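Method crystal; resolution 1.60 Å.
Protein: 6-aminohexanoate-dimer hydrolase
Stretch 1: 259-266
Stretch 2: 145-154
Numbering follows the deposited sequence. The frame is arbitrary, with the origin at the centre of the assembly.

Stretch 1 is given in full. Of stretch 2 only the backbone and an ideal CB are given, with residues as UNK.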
# COMPACT_ATOMS: atom_id res chain seq x y z
N TRP A 259 -13.90 -0.49 7.99
CA TRP A 259 -15.19 -0.83 8.54
C TRP A 259 -15.99 0.42 8.82
O TRP A 259 -17.16 0.49 8.48
CB TRP A 259 -15.02 -1.68 9.79
CG TRP A 259 -16.22 -2.42 10.29
CD1 TRP A 259 -17.54 -2.38 9.82
CD2 TRP A 259 -16.22 -3.38 11.37
NE1 TRP A 259 -18.35 -3.25 10.54
CE2 TRP A 259 -17.61 -3.86 11.52
CE3 TRP A 259 -15.25 -3.88 12.22
CZ2 TRP A 259 -17.95 -4.81 12.45
CZ3 TRP A 259 -15.60 -4.83 13.17
CH2 TRP A 259 -16.93 -5.28 13.29
N ILE A 260 -15.34 1.45 9.31
CA ILE A 260 -15.98 2.74 9.51
C ILE A 260 -16.46 3.34 8.18
O ILE A 260 -17.61 3.78 8.07
CB ILE A 260 -15.05 3.73 10.22
CG1 ILE A 260 -14.76 3.23 11.65
CG2 ILE A 260 -15.64 5.14 10.28
CD1 ILE A 260 -13.66 3.95 12.37
N ILE A 261 -15.61 3.31 7.16
CA ILE A 261 -16.02 3.78 5.83
C ILE A 261 -17.32 3.10 5.39
O ILE A 261 -18.27 3.77 4.92
CB ILE A 261 -14.91 3.56 4.79
CG1 ILE A 261 -13.69 4.45 5.11
CG2 ILE A 261 -15.40 3.85 3.35
CD1 ILE A 261 -12.46 4.14 4.31
N ARG A 262 -17.35 1.78 5.49
CA ARG A 262 -18.49 1.00 5.00
C ARG A 262 -19.73 1.34 5.79
O ARG A 262 -20.80 1.53 5.23
CB ARG A 262 -18.20 -0.48 5.07
CG ARG A 262 -17.07 -1.01 4.18
CD ARG A 262 -16.76 -2.46 4.49
NE ARG A 262 -15.53 -2.89 3.81
CZ ARG A 262 -14.37 -3.15 4.40
NH1 ARG A 262 -14.25 -3.22 5.74
NH2 ARG A 262 -13.32 -3.50 3.68
N THR A 263 -19.59 1.41 7.09
CA THR A 263 -20.72 1.71 7.95
C THR A 263 -21.29 3.09 7.72
O THR A 263 -22.54 3.27 7.62
CB THR A 263 -20.33 1.54 9.43
OG1 THR A 263 -19.97 0.18 9.65
CG2 THR A 263 -21.52 1.87 10.36
N ILE A 264 -20.40 4.09 7.71
CA ILE A 264 -20.83 5.50 7.43
C ILE A 264 -21.51 5.69 6.05
O ILE A 264 -22.55 6.32 5.94
CB ILE A 264 -19.68 6.51 7.62
CG1 ILE A 264 -19.26 6.56 9.10
CG2 ILE A 264 -20.01 7.89 7.05
CD1 ILE A 264 -20.18 7.30 10.03
N THR A 265 -20.92 5.13 5.01
CA THR A 265 -21.34 5.41 3.65
C THR A 265 -22.38 4.44 3.14
O THR A 265 -23.08 4.74 2.14
CB THR A 265 -20.14 5.36 2.70
OG1 THR A 265 -19.66 4.02 2.59
CG2 THR A 265 -19.05 6.31 3.13
N GLY A 266 -22.51 3.29 3.78
CA GLY A 266 -23.43 2.28 3.31
C GLY A 266 -23.01 1.63 1.99
O GLY A 266 -23.83 0.99 1.33
N UNK A 145 -5.28 4.41 0.45
CA UNK A 145 -6.65 4.60 -0.09
C UNK A 145 -7.65 4.70 1.01
O UNK A 145 -8.51 5.58 0.96
CB UNK A 145 -7.04 3.46 -1.03
N UNK A 146 -7.57 3.78 1.99
CA UNK A 146 -8.38 3.90 3.19
C UNK A 146 -8.11 5.20 3.92
O UNK A 146 -9.06 5.91 4.31
CB UNK A 146 -8.12 2.71 4.12
N UNK A 147 -6.86 5.55 4.08
CA UNK A 147 -6.48 6.81 4.74
C UNK A 147 -7.07 8.04 4.04
O UNK A 147 -7.61 8.95 4.67
CB UNK A 147 -4.96 6.93 4.79
N UNK A 148 -6.98 8.07 2.73
CA UNK A 148 -7.48 9.19 1.93
C UNK A 148 -8.97 9.38 2.10
O UNK A 148 -9.43 10.52 2.21
CB UNK A 148 -7.15 8.98 0.45
N UNK A 149 -9.72 8.27 2.10
CA UNK A 149 -11.19 8.31 2.24
C UNK A 149 -11.56 8.71 3.65
O UNK A 149 -12.51 9.51 3.83
CB UNK A 149 -11.82 6.96 1.90
N UNK A 150 -10.84 8.20 4.65
CA UNK A 150 -11.07 8.67 6.02
C UNK A 150 -10.92 10.19 6.16
O UNK A 150 -11.79 10.90 6.75
CB UNK A 150 -10.10 7.97 6.97
N UNK A 151 -9.86 10.71 5.57
CA UNK A 151 -9.60 12.17 5.60
C UNK A 151 -10.72 12.94 4.91
O UNK A 151 -11.18 13.98 5.42
CB UNK A 151 -8.26 12.49 4.93
N UNK A 152 -11.18 12.41 3.77
CA UNK A 152 -12.29 13.04 3.01
C UNK A 152 -13.55 13.06 3.88
O UNK A 152 -14.20 14.08 3.98
CB UNK A 152 -12.56 12.29 1.70
N UNK A 153 -13.90 11.92 4.48
CA UNK A 153 -15.10 11.87 5.31
C UNK A 153 -15.04 12.79 6.51
O UNK A 153 -16.08 13.40 6.92
CB UNK A 153 -15.34 10.44 5.79
N UNK A 154 -13.84 12.90 7.08
CA UNK A 154 -13.64 13.76 8.27
C UNK A 154 -13.85 15.24 7.88
O UNK A 154 -14.62 16.00 8.54
CB UNK A 154 -12.24 13.56 8.86

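Residues 259-265 and stretch 2 are helical, and the N-to-C directions of the two helices differ by 43°. What stretch 1 offers its neighbour is largely hydrocarbon: I260, I261, I264 and the methyl of T265. The axes come no closer than 10.4 Å, a spacing that leaves room for branched side chains between them.

Position 145 has nothing of stretch 1 within 5.5 Å of its ideal CB, so this contact scarcely restricts it. It is F145, whose ring leads away.

At position 146 CA-to-CB points sideways, and the ideal CB lies 4.6 Å from CD1 of I261. A small or β-branched residue would suit, its methyl meeting the isoleucine. The residue is T146: its CG2 lies 4.0 Å from I261 CD1, which also rests 3.8 Å from the backbone O of T146.

Positions 147 and 148 turn their CA-to-CB bonds away, and many residues would serve. Phi and psi are ordinary helical values, so the backbone makes no special demand for glycine at 147. They are G147 and A148.

Position 149 points toward stretch 1, with its ideal CB already 3.8 Å from CD1 of I261. An apolar side chain is favoured, and alanine, valine or isoleucine could each be imagined. I149 is found, with chi1 m and chi2 t; its CG2 packs 3.8 Å from CD1 of I261.

Position 150 lies nearest in register, with CA of residue 150 7.0 Å from CA of I261. Its CB points sideways, 5.2 Å from I261 CD1, so a side chain long enough to bend back is needed to fill the gap: leucine, isoleucine or methionine. I150, m at both chi angles, brings its CD1 to 3.8 Å from CG1 of I261 and 4.5 Å from CG2 of I260.

Positions 151 and 152 are out of reach, so polar residues are as acceptable here as apolar ones. They are Q151 and S152; the serine OG donates to the backbone O of A148 at 2.9 Å, a bond back by one helical turn.

Position 153 points toward stretch 1, but its ideal CB is still 5.5 Å from CG2 of I264. That distance favours a long apolar side chain, such as leucine or methionine. L153 spans it with both branches: CD1 lies 4.1 Å from CG1 of I261, while CD2 lies 4.3 Å from CG2 of I264 and 4.0 Å from CG2 of T265. With T146, I149 and I150, it completes the hole that receives I261 as a knob.

Position 154 is out of reach and unconstrained by stretch 1; it is A154.

Stretch 2 (145-154) FTGAIIQSLA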
# COMPACT_ATOMS: atom_id res chain seq x y z
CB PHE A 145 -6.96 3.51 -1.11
CG PHE A 145 -6.12 3.64 -2.36
CD1 PHE A 145 -6.52 4.44 -3.38
CD2 PHE A 145 -4.93 2.98 -2.46
CE1 PHE A 145 -5.73 4.62 -4.49
CE2 PHE A 145 -4.14 3.12 -3.55
CZ PHE A 145 -4.54 3.94 -4.58
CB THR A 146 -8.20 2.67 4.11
OG1 THR A 146 -8.80 1.55 3.47
CG2 THR A 146 -8.84 2.87 5.50
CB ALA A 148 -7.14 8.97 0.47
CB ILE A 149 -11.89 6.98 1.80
CG1 ILE A 149 -11.60 6.74 0.30
CG2 ILE A 149 -13.41 7.03 2.08
CD1 ILE A 149 -11.85 5.33 -0.19
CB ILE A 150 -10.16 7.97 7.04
CG1 ILE A 150 -10.64 6.51 7.25
CG2 ILE A 150 -10.15 8.73 8.38
CD1 ILE A 150 -11.98 6.28 7.96
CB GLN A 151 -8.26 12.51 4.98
CG GLN A 151 -7.74 13.91 5.33
CD GLN A 151 -7.48 14.04 6.82
OE1 GLN A 151 -6.86 13.16 7.44
NE2 GLN A 151 -7.98 15.10 7.42
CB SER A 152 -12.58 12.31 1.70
OG SER A 152 -11.40 12.25 0.92
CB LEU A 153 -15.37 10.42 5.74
CG LEU A 153 -15.83 9.43 4.67
CD1 LEU A 153 -15.68 8.02 5.21
CD2 LEU A 153 -17.26 9.68 4.26
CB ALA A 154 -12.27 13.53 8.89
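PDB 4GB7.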